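Local coordinates for antitoxin VapB2 (PDB 3ZVK), which neutralises its cognate toxin VapC2 in a type II toxin-antitoxin system, partially inhibiting the toxin's RNase activity, and binds DNA, at residues F23-V28 against P41-W46. Residues are numbered along the deposited sequence; the frame is centred on the assembly and turned at random.
Sequences FSVKEV and PLPNSW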
ATOM      1  N   PHE F  23       8.358  -2.413  -9.926  1.00 50.97           N
ATOM      2  CA  PHE F  23       7.565  -1.302 -10.444  1.00 51.63           C
ATOM      3  C   PHE F  23       6.099  -1.567 -10.138  1.00 58.23           C
ATOM      4  O   PHE F  23       5.691  -2.730 -10.037  1.00 56.13           O
ATOM      5  CB  PHE F  23       7.796  -1.141 -11.944  1.00 53.03           C
ATOM      6  CG  PHE F  23       9.127  -0.515 -12.303  1.00 55.34           C
ATOM      7  CD1 PHE F  23      10.258  -1.305 -12.509  1.00 55.84           C
ATOM      8  CD2 PHE F  23       9.245   0.867 -12.476  1.00 58.90           C
ATOM      9  CE1 PHE F  23      11.482  -0.725 -12.866  1.00 58.25           C
ATOM     10  CE2 PHE F  23      10.474   1.448 -12.833  1.00 59.21           C
ATOM     11  CZ  PHE F  23      11.581   0.649 -13.027  1.00 57.20           C
ATOM     12  N   SER F  24       5.316  -0.495  -9.956  1.00 58.78           N
ATOM     13  CA  SER F  24       3.878  -0.613  -9.700  1.00 59.19           C
ATOM     14  C   SER F  24       3.108  -0.345 -10.985  1.00 64.36           C
ATOM     15  O   SER F  24       1.886  -0.369 -10.973  1.00 65.24           O
ATOM     16  CB  SER F  24       3.434   0.298  -8.558  1.00 62.51           C
ATOM     17  OG  SER F  24       3.535   1.661  -8.928  1.00 72.97           O
ATOM     18  N   VAL F  25       3.830  -0.143 -12.100  1.00 62.17           N
ATOM     19  CA  VAL F  25       3.278   0.088 -13.449  1.00 63.48           C
ATOM     20  C   VAL F  25       3.520  -1.168 -14.312  1.00 65.90           C
ATOM     21  O   VAL F  25       4.329  -2.008 -13.933  1.00 64.11           O
ATOM     22  CB  VAL F  25       3.840   1.385 -14.107  1.00 69.26           C
ATOM     23  CG1 VAL F  25       3.394   2.623 -13.338  1.00 69.58           C
ATOM     24  CG2 VAL F  25       5.361   1.343 -14.220  1.00 69.22           C
ATOM     25  N   LYS F  26       2.818  -1.319 -15.446  1.00 62.64           N
ATOM     26  CA  LYS F  26       2.995  -2.516 -16.283  1.00 61.99           C
ATOM     27  C   LYS F  26       3.909  -2.247 -17.477  1.00 64.56           C
ATOM     28  O   LYS F  26       4.336  -3.176 -18.167  1.00 64.38           O
ATOM     29  CB  LYS F  26       1.638  -3.104 -16.711  1.00 64.88           C
ATOM     30  CG  LYS F  26       0.874  -3.686 -15.515  1.00 71.50           C
ATOM     31  CD  LYS F  26       0.161  -4.981 -15.845  1.00 80.13           C
ATOM     32  CE  LYS F  26      -0.024  -5.924 -14.664  1.00 81.19           C
ATOM     33  NZ  LYS F  26      -0.971  -5.427 -13.626  1.00 82.93           N
ATOM     34  N   GLU F  27       4.231  -0.959 -17.685  1.00 58.65           N
ATOM     35  CA  GLU F  27       5.084  -0.487 -18.751  1.00 58.68           C
ATOM     36  C   GLU F  27       6.093   0.518 -18.213  1.00 60.60           C
ATOM     37  O   GLU F  27       5.792   1.265 -17.282  1.00 59.81           O
ATOM     38  CB  GLU F  27       4.240   0.161 -19.853  1.00 61.81           C
ATOM     39  CG  GLU F  27       3.632  -0.839 -20.820  1.00 76.01           C
ATOM     40  CD  GLU F  27       2.962  -0.239 -22.042  1.00104.70           C
ATOM     41  OE1 GLU F  27       2.145   0.696 -21.874  1.00105.08           O
ATOM     42  OE2 GLU F  27       3.251  -0.709 -23.169  1.00 94.72           O
ATOM     43  N   VAL F  28       7.293   0.542 -18.809  1.00 55.99           N
ATOM     44  CA  VAL F  28       8.358   1.473 -18.455  1.00 55.13           C
ATOM     45  C   VAL F  28       8.984   2.072 -19.686  1.00 59.14           C
ATOM     46  O   VAL F  28       8.981   1.463 -20.752  1.00 60.89           O
ATOM     47  CB  VAL F  28       9.452   0.876 -17.525  1.00 58.32           C
ATOM     48  CG1 VAL F  28       8.947   0.676 -16.101  1.00 57.28           C
ATOM     49  CG2 VAL F  28      10.080  -0.399 -18.093  1.00 57.75           C
ATOM     50  N   PRO F  41       9.000   4.601 -14.546  1.00 62.10           N
ATOM     51  CA  PRO F  41       7.574   4.219 -14.655  1.00 62.81           C
ATOM     52  C   PRO F  41       6.802   4.986 -15.730  1.00 71.85           C
ATOM     53  O   PRO F  41       6.786   6.217 -15.727  1.00 73.04           O
ATOM     54  CB  PRO F  41       7.013   4.456 -13.245  1.00 63.58           C
ATOM     55  CG  PRO F  41       8.032   5.280 -12.534  1.00 67.58           C
ATOM     56  CD  PRO F  41       9.350   4.997 -13.161  1.00 63.31           C
ATOM     57  N   LEU F  42       6.209   4.248 -16.681  1.00 71.09           N
ATOM     58  CA  LEU F  42       5.452   4.818 -17.794  1.00 73.26           C
ATOM     59  C   LEU F  42       3.966   4.390 -17.792  1.00 82.28           C
ATOM     60  O   LEU F  42       3.570   3.496 -18.562  1.00 82.34           O
ATOM     61  CB  LEU F  42       6.133   4.479 -19.125  1.00 73.44           C
ATOM     62  CG  LEU F  42       5.709   5.280 -20.330  1.00 78.21           C
ATOM     63  CD1 LEU F  42       6.646   6.456 -20.558  1.00 79.33           C
ATOM     64  CD2 LEU F  42       5.685   4.411 -21.527  1.00 78.36           C
ATOM     65  N   PRO F  43       3.116   5.010 -16.934  1.00 81.01           N
ATOM     66  CA  PRO F  43       1.684   4.667 -16.982  1.00 80.70           C
ATOM     67  C   PRO F  43       0.971   5.452 -18.094  1.00 83.35           C
ATOM     68  O   PRO F  43       1.344   6.597 -18.394  1.00 82.57           O
ATOM     69  CB  PRO F  43       1.183   5.041 -15.584  1.00 82.14           C
ATOM     70  CG  PRO F  43       2.115   6.145 -15.120  1.00 87.36           C
ATOM     71  CD  PRO F  43       3.378   6.100 -15.964  1.00 83.08           C
ATOM     72  N   ASN F  44      -0.035   4.814 -18.726  1.00 79.84           N
ATOM     73  CA  ASN F  44      -0.868   5.411 -19.774  1.00 80.96           C
ATOM     74  C   ASN F  44      -1.666   6.530 -19.125  1.00 84.03           C
ATOM     75  O   ASN F  44      -2.193   6.320 -18.038  1.00 83.88           O
ATOM     76  CB  ASN F  44      -1.837   4.358 -20.354  1.00 82.92           C
ATOM     77  CG  ASN F  44      -1.238   3.432 -21.392  1.00108.95           C
ATOM     78  OD1 ASN F  44      -0.710   3.874 -22.429  1.00108.50           O
ATOM     79  ND2 ASN F  44      -1.369   2.123 -21.168  1.00 95.00           N
ATOM     80  N   SER F  45      -1.725   7.721 -19.734  1.00 80.44           N
ATOM     81  CA  SER F  45      -2.498   8.822 -19.140  1.00 79.94           C
ATOM     82  C   SER F  45      -3.992   8.558 -19.342  1.00 82.42           C
ATOM     83  O   SER F  45      -4.347   7.789 -20.240  1.00 82.17           O
ATOM     84  CB  SER F  45      -2.110  10.161 -19.776  1.00 84.45           C
ATOM     85  OG  SER F  45      -2.731  10.416 -21.030  1.00 90.84           O
ATOM     86  N   TRP F  46      -4.872   9.208 -18.546  1.00 78.14           N
ATOM     87  CA  TRP F  46      -6.311   9.086 -18.782  1.00 77.88           C
ATOM     88  C   TRP F  46      -6.685   9.638 -20.160  1.00 82.35           C
ATOM     89  O   TRP F  46      -7.623   9.116 -20.763  1.00 82.43           O
ATOM     90  CB  TRP F  46      -7.144   9.745 -17.685  1.00 76.41           C
ATOM     91  CG  TRP F  46      -7.426   8.847 -16.517  1.00 75.04           C
ATOM     92  CD1 TRP F  46      -7.009   9.030 -15.233  1.00 76.76           C
ATOM     93  CD2 TRP F  46      -8.214   7.641 -16.516  1.00 73.59           C
ATOM     94  NE1 TRP F  46      -7.521   8.046 -14.424  1.00 74.54           N
ATOM     95  CE2 TRP F  46      -8.258   7.174 -15.186  1.00 76.04           C
ATOM     96  CE3 TRP F  46      -8.927   6.936 -17.503  1.00 74.87           C
ATOM     97  CZ2 TRP F  46      -8.962   6.013 -14.821  1.00 73.97           C
ATOM     98  CZ3 TRP F  46      -9.598   5.778 -17.145  1.00 74.88           C
ATOM     99  CH2 TRP F  46      -9.604   5.321 -15.822  1.00 73.84           C
TER
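With CG1 of Val-25 anti to its carbonyl carbon (chi1 -65°), CG2 falls between the backbone N and that carbon, and both methyls face the prolines. CG2 rests on Pro-41, 3.7 Å from its CB, while CG1 meets CB of Pro-43 at 4.0 Å and also borders CB of Pro-41. In Phe-23, CG stands beside the backbone N, anti to the carbonyl carbon (chi1 -75°), and the ring beyond it presents an edge to Pro-41, CE2 lying 3.7 Å from CD; the two side chains cross at about a right angle. One face of that ring takes CG1 of Val-28, offset toward the rim, and the same methyl also approaches CA of Pro-41. Pro-41 thus sits among Phe-23, Val-25 and Val-28.

Val-28 and Pro-41 form an antiparallel non-hydrogen-bonded pair where strands 27-33 and 36-41 of the hairpin meet the flanking loops. Just beyond it, Leu-42 N donates to Glu-27 O at 3.1 Å, tying the first residue after strand 36-41 back to the start of strand 27-33. CB of Leu-42 packs on the backbone, 3.8 Å from C of Val-28.

The carboxylate of Glu-27 approaches the amide of Asn-44, but OE1 and ND2 remain 3.9 Å apart, the two group planes turned 52° from each other, and no hydrogen bond forms. OE2 instead makes a salt bridge to Lys-5 of the second antitoxin subunit, whose strand also extends the sheet alongside Glu-27 and Val-28. At the other end, Asn-44 O accepts a hydrogen bond from Arg-67 of the toxin, and Ser-45 N-caps helix 46-55.

Chemically, this is consistent with a largely apolar contact, with one backbone bond between the two segments, that sets the exit from the AbrB-type hairpin toward the toxin-contacting linker, while the salt bridge probably directs the charge of Glu-27 toward the dimer partner rather than Asn-44.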